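Local coordinates for protein bifunctional endomannanase/endoglucanase (Caldanaerobius polysaccharolyticus, PDB 3W0K) that probably cleaves internal beta-linkages in mannan and in cellulose-type glucan chains, as a glycoside hydrolase of family 5 built on a beta/alpha barrel, at residues 204-209 with 263-268; 291-294 with 298-301; 300-303 with 308-311; 310-313 with 318-321. All coordinates share one frame; numbering follows the deposited sequence.

Contact 1: residues 204-209 with 263-268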
loop_
_atom_site.group_PDB
_atom_site.type_symbol
_atom_site.label_atom_id
_atom_site.label_comp_id
_atom_site.label_asym_id
_atom_site.label_seq_id
_atom_site.Cartn_x
_atom_site.Cartn_y
_atom_site.Cartn_z
ATOM N N THR A 204 -4.419 -11.607 -10.382
ATOM C CA THR A 204 -3.510 -10.476 -10.197
ATOM C C THR A 204 -2.037 -10.819 -10.030
ATOM O O THR A 204 -1.174 -10.044 -10.427
ATOM C CB THR A 204 -3.925 -9.611 -9.003
ATOM O OG1 THR A 204 -3.717 -10.344 -7.790
ATOM C CG2 THR A 204 -5.394 -9.215 -9.114
ATOM N N HIS A 205 -1.749 -11.958 -9.408
ATOM C CA HIS A 205 -0.368 -12.370 -9.190
ATOM C C HIS A 205 0.014 -13.631 -9.957
ATOM O O HIS A 205 0.899 -14.382 -9.542
ATOM C CB HIS A 205 -0.087 -12.535 -7.692
ATOM C CG HIS A 205 0.104 -11.238 -6.966
ATOM N ND1 HIS A 205 -0.895 -10.296 -6.845
ATOM C CD2 HIS A 205 1.179 -10.732 -6.316
ATOM C CE1 HIS A 205 -0.443 -9.265 -6.151
ATOM N NE2 HIS A 205 0.812 -9.505 -5.818
ATOM N N TYR A 206 -0.654 -13.852 -11.086
ATOM C CA TYR A 206 -0.375 -15.003 -11.937
ATOM C C TYR A 206 1.082 -14.940 -12.394
ATOM O O TYR A 206 1.531 -13.931 -12.942
ATOM C CB TYR A 206 -1.314 -15.002 -13.145
ATOM C CG TYR A 206 -1.006 -16.057 -14.187
ATOM C CD1 TYR A 206 -1.115 -17.417 -13.891
ATOM C CD2 TYR A 206 -0.636 -15.692 -15.481
ATOM C CE1 TYR A 206 -0.862 -18.388 -14.864
ATOM C CE2 TYR A 206 -0.384 -16.651 -16.459
ATOM C CZ TYR A 206 -0.500 -17.996 -16.143
ATOM O OH TYR A 206 -0.259 -18.942 -17.113
ATOM N N GLN A 207 1.811 -16.021 -12.132
ATOM C CA GLN A 207 3.226 -16.146 -12.480
ATOM C C GLN A 207 4.141 -15.166 -11.746
ATOM O O GLN A 207 5.222 -14.826 -12.231
ATOM C CB GLN A 207 3.433 -16.075 -13.997
ATOM C CG GLN A 207 2.836 -17.266 -14.739
ATOM C CD GLN A 207 3.130 -17.261 -16.229
ATOM O OE1 GLN A 207 3.339 -16.210 -16.835
ATOM N NE2 GLN A 207 3.135 -18.445 -16.830
ATOM N N ALA A 208 3.695 -14.716 -10.577
ATOM C CA ALA A 208 4.477 -13.805 -9.749
ATOM C C ALA A 208 5.357 -14.673 -8.851
ATOM O O ALA A 208 4.866 -15.324 -7.927
ATOM C CB ALA A 208 3.561 -12.927 -8.912
ATOM N N SER A 209 6.656 -14.679 -9.141
ATOM C CA SER A 209 7.636 -15.480 -8.406
ATOM C C SER A 209 7.659 -15.323 -6.885
ATOM O O SER A 209 7.919 -16.290 -6.168
ATOM C CB SER A 209 9.040 -15.237 -8.967
ATOM O OG SER A 209 9.425 -13.882 -8.820
ATOM N N ASN A 263 1.970 -8.317 -14.852
ATOM C CA ASN A 263 2.003 -8.280 -16.315
ATOM C C ASN A 263 2.074 -9.582 -17.111
ATOM O O ASN A 263 2.441 -9.565 -18.289
ATOM C CB ASN A 263 3.105 -7.319 -16.780
ATOM C CG ASN A 263 4.507 -7.853 -16.518
ATOM O OD1 ASN A 263 4.692 -8.844 -15.809
ATOM N ND2 ASN A 263 5.500 -7.197 -17.104
ATOM N N LYS A 264 1.723 -10.703 -16.488
ATOM C CA LYS A 264 1.743 -11.988 -17.187
ATOM C C LYS A 264 0.331 -12.427 -17.574
ATOM O O LYS A 264 0.146 -13.308 -18.413
ATOM C CB LYS A 264 2.429 -13.056 -16.333
ATOM C CG LYS A 264 3.900 -12.777 -16.078
ATOM C CD LYS A 264 4.671 -12.629 -17.380
ATOM C CE LYS A 264 6.133 -12.310 -17.116
ATOM N NZ LYS A 264 6.907 -12.162 -18.378
ATOM N N THR A 265 -0.658 -11.781 -16.966
ATOM C CA THR A 265 -2.068 -12.053 -17.219
ATOM C C THR A 265 -2.464 -11.386 -18.532
ATOM O O THR A 265 -1.979 -10.297 -18.845
ATOM C CB THR A 265 -2.924 -11.472 -16.075
ATOM O OG1 THR A 265 -2.556 -12.106 -14.846
ATOM C CG2 THR A 265 -4.413 -11.678 -16.333
ATOM N N SER A 266 -3.320 -12.040 -19.313
ATOM C CA SER A 266 -3.761 -11.468 -20.583
ATOM C C SER A 266 -4.443 -10.135 -20.284
ATOM O O SER A 266 -5.214 -10.029 -19.327
ATOM C CB SER A 266 -4.729 -12.410 -21.299
ATOM O OG SER A 266 -4.941 -11.980 -22.632
ATOM N N ASN A 267 -4.161 -9.124 -21.101
ATOM C CA ASN A 267 -4.731 -7.804 -20.870
ATOM C C ASN A 267 -6.248 -7.725 -20.868
ATOM O O ASN A 267 -6.822 -6.979 -20.078
ATOM C CB ASN A 267 -4.160 -6.768 -21.835
ATOM C CG ASN A 267 -4.322 -5.361 -21.314
ATOM O OD1 ASN A 267 -3.863 -5.043 -20.214
ATOM N ND2 ASN A 267 -5.004 -4.515 -22.077
ATOM N N ASP A 268 -6.904 -8.473 -21.753
ATOM C CA ASP A 268 -8.363 -8.450 -21.797
ATOM C C ASP A 268 -8.935 -8.966 -20.476
ATOM O O ASP A 268 -9.923 -8.437 -19.970
ATOM C CB ASP A 268 -8.894 -9.271 -22.982
ATOM C CG ASP A 268 -8.645 -10.761 -22.831
ATOM O OD1 ASP A 268 -9.611 -11.541 -22.976
ATOM O OD2 ASP A 268 -7.490 -11.155 -22.569
HETATM O O HOH W 1 0.262 -11.643 -14.048
#
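The type II beta turn His205-Ala208, in the loop that leaves the short helix 201-204, beyond barrel strand 192-197, sets Tyr206 and Gln207 against Lys264 and Thr265, which lie in the loop leading from strand 254-259 into helix 267-284. The turn is closed by Ala208 N giving a hydrogen bond to His205 O (3.0 Å). Across the contact Gln207 and Lys264 cross at about a right angle, Gln207 OE1 coming to 3.3 Å from Lys264 CB. With chi1 at 173°, CG opposite the backbone N, the Tyr206 ring swings out beside Lys264 and turns an edge to its carbonyl, CD2 to O 3.9 Å; Gln207 CG covers one ring face, 3.6 Å above the centre. At the root of the side chain, Tyr206 CB rests 3.6 Å from Thr265 OG1. A single water joins the two segments: it donates to Tyr206 O (2.8 Å) and to Thr265 OG1 (3.0 Å) and accepts from Lys264 N (3.0 Å). Tyr206 and Gln207 thus meet Lys264 and Thr265 by packing and through this water, both of its hydrogens committed to the bridge, while the direct bond from Thr265 OG1 goes to Leu203 O beside them.

Contact 2: residues 291-294 with 298-301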
loop_
_atom_site.group_PDB
_atom_site.type_symbol
_atom_site.label_atom_id
_atom_site.label_comp_id
_atom_site.label_asym_id
_atom_site.label_seq_id
_atom_site.Cartn_x
_atom_site.Cartn_y
_atom_site.Cartn_z
ATOM N N TRP A 291 -0.439 -0.106 -7.412
ATOM C CA TRP A 291 0.891 -0.474 -6.922
ATOM C C TRP A 291 2.062 0.178 -7.663
ATOM O O TRP A 291 3.041 0.572 -7.036
ATOM C CB TRP A 291 1.058 -1.996 -6.855
ATOM C CG TRP A 291 2.434 -2.409 -6.409
ATOM C CD1 TRP A 291 3.307 -3.205 -7.088
ATOM C CD2 TRP A 291 3.112 -1.998 -5.212
ATOM N NE1 TRP A 291 4.492 -3.311 -6.395
ATOM C CE2 TRP A 291 4.397 -2.578 -5.241
ATOM C CE3 TRP A 291 2.760 -1.189 -4.121
ATOM C CZ2 TRP A 291 5.336 -2.377 -4.221
ATOM C CZ3 TRP A 291 3.695 -0.988 -3.105
ATOM C CH2 TRP A 291 4.966 -1.581 -3.165
ATOM N N ASN A 292 1.980 0.269 -8.987
ATOM C CA ASN A 292 3.050 0.908 -9.762
ATOM C C ASN A 292 2.474 2.003 -10.651
ATOM O O ASN A 292 1.275 2.008 -10.953
ATOM C CB ASN A 292 3.738 -0.076 -10.726
ATOM C CG ASN A 292 4.575 -1.133 -10.038
ATOM O OD1 ASN A 292 4.755 -2.220 -10.583
ATOM N ND2 ASN A 292 5.145 -0.808 -8.886
ATOM N N PHE A 293 3.330 2.951 -11.024
ATOM C CA PHE A 293 2.970 3.993 -11.978
ATOM C C PHE A 293 3.666 3.405 -13.209
ATOM O O PHE A 293 3.022 3.041 -14.191
ATOM C CB PHE A 293 3.573 5.349 -11.605
ATOM C CG PHE A 293 3.387 6.391 -12.665
ATOM C CD1 PHE A 293 2.116 6.849 -12.988
ATOM C CD2 PHE A 293 4.479 6.871 -13.384
ATOM C CE1 PHE A 293 1.930 7.770 -14.019
ATOM C CE2 PHE A 293 4.307 7.792 -14.417
ATOM C CZ PHE A 293 3.026 8.241 -14.733
ATOM N N LYS A 294 4.990 3.294 -13.128
ATOM C CA LYS A 294 5.787 2.656 -14.170
ATOM C C LYS A 294 6.104 1.290 -13.572
ATOM O O LYS A 294 6.348 1.181 -12.368
ATOM C CB LYS A 294 7.084 3.425 -14.440
ATOM C CG LYS A 294 6.907 4.616 -15.359
ATOM C CD LYS A 294 8.208 5.370 -15.554
ATOM C CE LYS A 294 8.602 6.123 -14.300
ATOM N NZ LYS A 294 9.857 6.894 -14.509
ATOM N N GLY A 298 1.766 -1.165 -13.223
ATOM C CA GLY A 298 1.453 0.222 -13.541
ATOM C C GLY A 298 0.641 0.490 -14.794
ATOM O O GLY A 298 0.032 -0.413 -15.370
ATOM N N ILE A 299 0.595 1.761 -15.184
ATOM C CA ILE A 299 -0.131 2.173 -16.383
ATOM C C ILE A 299 0.821 2.508 -17.530
ATOM O O ILE A 299 0.390 2.663 -18.672
ATOM C CB ILE A 299 -1.058 3.396 -16.134
ATOM C CG1 ILE A 299 -0.248 4.621 -15.702
ATOM C CG2 ILE A 299 -2.125 3.054 -15.109
ATOM C CD1 ILE A 299 -1.032 5.926 -15.767
ATOM N N VAL A 300 2.112 2.618 -17.230
ATOM C CA VAL A 300 3.093 2.951 -18.258
ATOM C C VAL A 300 3.815 1.710 -18.760
ATOM O O VAL A 300 4.645 1.144 -18.050
ATOM C CB VAL A 300 4.136 3.971 -17.741
ATOM C CG1 VAL A 300 5.081 4.378 -18.873
ATOM C CG2 VAL A 300 3.436 5.193 -17.171
ATOM N N GLU A 301 3.471 1.285 -19.975
ATOM C CA GLU A 301 4.084 0.115 -20.609
ATOM C C GLU A 301 4.253 -1.059 -19.645
ATOM O O GLU A 301 5.349 -1.603 -19.504
ATOM C CB GLU A 301 5.443 0.498 -21.207
ATOM C CG GLU A 301 5.367 1.570 -22.283
ATOM C CD GLU A 301 6.727 1.923 -22.854
ATOM O OE1 GLU A 301 7.390 2.828 -22.305
ATOM O OE2 GLU A 301 7.129 1.299 -23.858
#
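Val300 meets the 291-294 segment with every side-chain carbon. Its CB lies 3.7 Å from Lys294 CG, the two side chains running side by side and pointing the same way. CG1 reaches the same Lys294 CG at 4.0 Å. With CG1 anti to the backbone N (chi1 -176°), the other branch, CG2, turns over the Phe293 ring in a CH-pi contact, 4.1 Å from the centroid, 20° off the normal and displaced toward the rim. At the same ring Phe293 CE1 touches Ile299 CD1 (3.9 Å). Phe293 O faces the returning chain and takes two donors from different directions: Val300 N lies 3.2 Å from Phe293 O, nearly along the C=O axis, and Ile299 N 2.9 Å from it, tilted from the carbonyl plane. Gly298, without a side chain, lets the backbones close up, its CA lying 3.1 Å from Asn292 O and 3.3 Å from Phe293 O. An alanine in place of Phe293 would probably leave Val300 CG2 and Ile299 CD1 without their shared ring and open a gap. That ring also meets Phe6 and Phe315 edge-to-face. The tight bend thus follows barrel strand 287-290, with helix 25-33 packing on Phe293 and Ile299, helix 319-327 on Ile299, and strand 315-317 on Val300.

Contact 3: residues 300-303 with 308-311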
loop_
_atom_site.group_PDB
_atom_site.type_symbol
_atom_site.label_atom_id
_atom_site.label_comp_id
_atom_site.label_asym_id
_atom_site.label_seq_id
_atom_site.Cartn_x
_atom_site.Cartn_y
_atom_site.Cartn_z
ATOM N N VAL A 300 2.112 2.618 -17.230
ATOM C CA VAL A 300 3.093 2.951 -18.258
ATOM C C VAL A 300 3.815 1.710 -18.760
ATOM O O VAL A 300 4.645 1.144 -18.050
ATOM C CB VAL A 300 4.136 3.971 -17.741
ATOM C CG1 VAL A 300 5.081 4.378 -18.873
ATOM C CG2 VAL A 300 3.436 5.193 -17.171
ATOM N N GLU A 301 3.471 1.285 -19.975
ATOM C CA GLU A 301 4.084 0.115 -20.609
ATOM C C GLU A 301 4.253 -1.059 -19.645
ATOM O O GLU A 301 5.349 -1.603 -19.504
ATOM C CB GLU A 301 5.443 0.498 -21.207
ATOM C CG GLU A 301 5.367 1.570 -22.283
ATOM C CD GLU A 301 6.727 1.923 -22.854
ATOM O OE1 GLU A 301 7.390 2.828 -22.305
ATOM O OE2 GLU A 301 7.129 1.299 -23.858
ATOM N N HIS A 302 3.165 -1.452 -18.987
ATOM C CA HIS A 302 3.232 -2.548 -18.026
ATOM C C HIS A 302 3.707 -3.867 -18.636
ATOM O O HIS A 302 4.438 -4.616 -17.990
ATOM C CB HIS A 302 1.901 -2.713 -17.283
ATOM C CG HIS A 302 0.715 -2.852 -18.181
ATOM N ND1 HIS A 302 -0.178 -1.824 -18.398
ATOM C CD2 HIS A 302 0.270 -3.900 -18.913
ATOM C CE1 HIS A 302 -1.119 -2.234 -19.229
ATOM N NE2 HIS A 302 -0.871 -3.490 -19.556
ATOM N N GLY A 303 3.282 -4.151 -19.867
ATOM C CA GLY A 303 3.727 -5.365 -20.535
ATOM C C GLY A 303 2.763 -6.516 -20.746
ATOM O O GLY A 303 3.154 -7.523 -21.336
ATOM N N LYS A 308 -1.974 -2.073 -25.522
ATOM C CA LYS A 308 -1.468 -1.071 -26.456
ATOM C C LYS A 308 -1.204 0.197 -25.653
ATOM O O LYS A 308 -1.946 0.512 -24.720
ATOM C CB LYS A 308 -2.489 -0.798 -27.553
ATOM N N TYR A 309 -0.142 0.915 -26.004
ATOM C CA TYR A 309 0.213 2.137 -25.287
ATOM C C TYR A 309 0.328 3.322 -26.230
ATOM O O TYR A 309 0.727 3.172 -27.387
ATOM C CB TYR A 309 1.532 1.944 -24.531
ATOM C CG TYR A 309 1.603 0.625 -23.794
ATOM C CD1 TYR A 309 0.930 0.438 -22.587
ATOM C CD2 TYR A 309 2.294 -0.457 -24.338
ATOM C CE1 TYR A 309 0.939 -0.794 -21.942
ATOM C CE2 TYR A 309 2.309 -1.693 -23.705
ATOM C CZ TYR A 309 1.628 -1.856 -22.509
ATOM O OH TYR A 309 1.616 -3.084 -21.895
ATOM N N GLU A 310 -0.022 4.501 -25.727
ATOM C CA GLU A 310 0.042 5.722 -26.520
ATOM C C GLU A 310 0.657 6.852 -25.707
ATOM O O GLU A 310 0.459 6.933 -24.490
ATOM C CB GLU A 310 -1.359 6.135 -26.982
ATOM C CG GLU A 310 -2.331 6.413 -25.839
ATOM C CD GLU A 310 -3.681 6.920 -26.311
ATOM O OE1 GLU A 310 -4.354 6.203 -27.083
ATOM O OE2 GLU A 310 -4.073 8.033 -25.898
ATOM N N TYR A 311 1.407 7.717 -26.381
ATOM C CA TYR A 311 2.022 8.854 -25.716
ATOM C C TYR A 311 0.946 9.785 -25.178
ATOM O O TYR A 311 0.019 10.160 -25.898
ATOM C CB TYR A 311 2.926 9.646 -26.670
ATOM C CG TYR A 311 3.391 10.946 -26.050
ATOM C CD1 TYR A 311 4.468 10.965 -25.167
ATOM C CD2 TYR A 311 2.692 12.138 -26.266
ATOM C CE1 TYR A 311 4.836 12.129 -24.505
ATOM C CE2 TYR A 311 3.052 13.315 -25.601
ATOM C CZ TYR A 311 4.123 13.296 -24.720
ATOM O OH TYR A 311 4.469 14.430 -24.027
#
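Tyr309 lays one face of its ring over the backbone of Glu301, whose CA stands almost on the ring normal, 3.6 Å from the centroid, in a CH-pi contact. The tyrosine leads into the beta hairpin of strands 310-312 and 315-317, and its ring ties that hairpin to the long loop that follows the eighth strand of the beta/alpha barrel. Glu301 has a left-handed backbone conformation, and its side chain leaves past the CB end of the ring, CG 4.2 Å from Tyr309 CG, and the extended chain carries the carboxylate away. Farther along the ring His302 takes over. Its CG sits between the backbone N and the carbonyl carbon (chi1 53°), which folds the imidazole back against the tyrosine, so that the edge of Tyr309 points at the face of His302. The pair is a T-shaped stack, with planes at 82° and centroids 5.2 Å apart. Within it Tyr309 CE1 approaches His302 CE1 at 3.7 Å, and Tyr309 OH stands over the same imidazole face toward its rim, 3.4 Å from His302 CD2. The imidazole is also steadied from outside the two segments by weak hydrogen bonds, ND1 to Gly298 O and NE2 to Asn267 OD1, while the His302 carbonyl accepts from Asn263 ND2. Gly303 brings its amide to the far end of the ring, where the phenol oxygen serves as acceptor: Gly303 N donates to Tyr309 OH at 2.8 Å, with an N-H...O angle of 149°.

Contact 4: residues 310-313 with 318-321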
loop_
_atom_site.group_PDB
_atom_site.type_symbol
_atom_site.label_atom_id
_atom_site.label_comp_id
_atom_site.label_asym_id
_atom_site.label_seq_id
_atom_site.Cartn_x
_atom_site.Cartn_y
_atom_site.Cartn_z
ATOM N N GLU A 310 -0.022 4.501 -25.727
ATOM C CA GLU A 310 0.042 5.722 -26.520
ATOM C C GLU A 310 0.657 6.852 -25.707
ATOM O O GLU A 310 0.459 6.933 -24.490
ATOM C CB GLU A 310 -1.359 6.135 -26.982
ATOM C CG GLU A 310 -2.331 6.413 -25.839
ATOM C CD GLU A 310 -3.681 6.920 -26.311
ATOM O OE1 GLU A 310 -4.354 6.203 -27.083
ATOM O OE2 GLU A 310 -4.073 8.033 -25.898
ATOM N N TYR A 311 1.407 7.717 -26.381
ATOM C CA TYR A 311 2.022 8.854 -25.716
ATOM C C TYR A 311 0.946 9.785 -25.178
ATOM O O TYR A 311 0.019 10.160 -25.898
ATOM C CB TYR A 311 2.926 9.646 -26.670
ATOM C CG TYR A 311 3.391 10.946 -26.050
ATOM C CD1 TYR A 311 4.468 10.965 -25.167
ATOM C CD2 TYR A 311 2.692 12.138 -26.266
ATOM C CE1 TYR A 311 4.836 12.129 -24.505
ATOM C CE2 TYR A 311 3.052 13.315 -25.601
ATOM C CZ TYR A 311 4.123 13.296 -24.720
ATOM O OH TYR A 311 4.469 14.430 -24.027
ATOM N N TYR A 312 1.087 10.164 -23.911
ATOM C CA TYR A 312 0.153 11.074 -23.271
ATOM C C TYR A 312 0.837 11.749 -22.099
ATOM O O TYR A 312 1.244 11.092 -21.139
ATOM C CB TYR A 312 -1.101 10.343 -22.783
ATOM C CG TYR A 312 -2.158 11.261 -22.198
ATOM C CD1 TYR A 312 -2.747 12.263 -22.972
ATOM C CD2 TYR A 312 -2.578 11.121 -20.873
ATOM C CE1 TYR A 312 -3.729 13.101 -22.446
ATOM C CE2 TYR A 312 -3.560 11.954 -20.337
ATOM C CZ TYR A 312 -4.131 12.941 -21.130
ATOM O OH TYR A 312 -5.104 13.766 -20.610
ATOM N N ARG A 313 1.003 13.061 -22.220
ATOM C CA ARG A 313 1.611 13.882 -21.181
ATOM C C ARG A 313 2.911 13.351 -20.573
ATOM O O ARG A 313 3.049 13.249 -19.349
ATOM C CB ARG A 313 0.563 14.212 -20.111
ATOM C CG ARG A 313 -0.572 15.045 -20.694
ATOM C CD ARG A 313 -1.684 15.384 -19.717
ATOM N NE ARG A 313 -2.686 16.212 -20.387
ATOM C CZ ARG A 313 -3.871 16.540 -19.881
ATOM N NH1 ARG A 313 -4.234 16.115 -18.678
ATOM N NH2 ARG A 313 -4.704 17.290 -20.593
ATOM N N ASP A 318 -1.307 3.106 -20.937
ATOM C CA ASP A 318 -2.394 2.214 -21.307
ATOM C C ASP A 318 -3.583 3.155 -21.085
ATOM O O ASP A 318 -4.033 3.341 -19.953
ATOM C CB ASP A 318 -2.439 1.027 -20.333
ATOM C CG ASP A 318 -3.638 0.104 -20.556
ATOM O OD1 ASP A 318 -4.664 0.522 -21.135
ATOM O OD2 ASP A 318 -3.558 -1.059 -20.113
ATOM N N ARG A 319 -4.048 3.787 -22.161
ATOM C CA ARG A 319 -5.149 4.742 -22.067
ATOM C C ARG A 319 -6.444 4.159 -21.515
ATOM O O ARG A 319 -7.163 4.833 -20.775
ATOM C CB ARG A 319 -5.405 5.413 -23.422
ATOM C CG ARG A 319 -6.327 6.625 -23.343
ATOM C CD ARG A 319 -5.750 7.697 -22.425
ATOM N NE ARG A 319 -6.662 8.822 -22.230
ATOM C CZ ARG A 319 -6.582 9.976 -22.884
ATOM N NH1 ARG A 319 -5.629 10.169 -23.785
ATOM N NH2 ARG A 319 -7.454 10.944 -22.630
ATOM N N GLU A 320 -6.745 2.914 -21.875
ATOM C CA GLU A 320 -7.960 2.270 -21.392
ATOM C C GLU A 320 -7.937 2.156 -19.869
ATOM O O GLU A 320 -8.924 2.475 -19.200
ATOM C CB GLU A 320 -8.130 0.886 -22.025
ATOM C CG GLU A 320 -9.410 0.180 -21.605
ATOM C CD GLU A 320 -9.611 -1.163 -22.289
ATOM O OE1 GLU A 320 -8.611 -1.836 -22.629
ATOM O OE2 GLU A 320 -10.783 -1.552 -22.473
ATOM N N LEU A 321 -6.803 1.720 -19.325
ATOM C CA LEU A 321 -6.660 1.582 -17.879
ATOM C C LEU A 321 -6.683 2.951 -17.197
ATOM O O LEU A 321 -7.351 3.128 -16.175
ATOM C CB LEU A 321 -5.376 0.826 -17.533
ATOM C CG LEU A 321 -5.121 0.552 -16.046
ATOM C CD1 LEU A 321 -6.344 -0.084 -15.389
ATOM C CD2 LEU A 321 -3.898 -0.337 -15.902
#
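Arg319 NH1 and Glu310 OE2 form a salt bridge at 3.4 Å, a long and weak one in which the oxygen comes to the edge of the guanidinium while the carboxylate and guanidinium planes are nearly perpendicular. The stronger partner of this arginine lies one helical turn on, where its NE makes a salt bridge with Asp323 OD1. Just before Arg319, Asp318 is the N-cap of helix 319-327: its OD1 accepts from Leu321 N at 3.0 Å along a nearly straight bond (166°), met from above the carboxylate plane. The guanidinium then lies over Tyr312 as a stacked cation-pi pair, with Arg319 CZ 4.2 Å from the ring centroid and the planes 30° apart. NH1 is displaced toward the rim of the ring and comes within 3.7 Å of Tyr312 CD1. A bend at chi2 (59°) in the Arg319 chain turns the group onto this face. The arrangement joins the first strand of a beta hairpin, 310-312 paired antiparallel with 315-317, to the start of the C-terminal helix that follows it. An alanine in place of Arg319 is likely to leave the carboxylates of Glu310 and Asp323 without this cation and to uncover a face of Tyr312. Farther out, the aliphatic part of the arginine packs on the glutamate, Arg319 CB lying 3.7 Å from Glu310 CD. The opposite face of the Tyr312 ring is covered by Arg313 CG, 4.0 Å above its centre, and Tyr312 also touches Phe30 of helix 25-33.

Contact 2 is the buried one, apolar packing around a carbonyl with two donors; contact 4 lies on the surface and relies on charge and stacking. Contacts 1 and 3 are partly buried, the first bridged by water, the second by aromatic rings and one amide bond. Contacts 2 and 3 share Val300 and Glu301 and follow one continuous loop, whereas contacts 3 and 4 share Glu310 and Tyr311 and use strand 310-312, with centres about 6 Å apart. Asp318 N of contact 4 probably bonds Ile299 O of contact 2, at 2.9 Å. Contact 1 joins different barrel loops but also touches contact 3, where Asn263 CB packs 4.1 Å from Gly303 C.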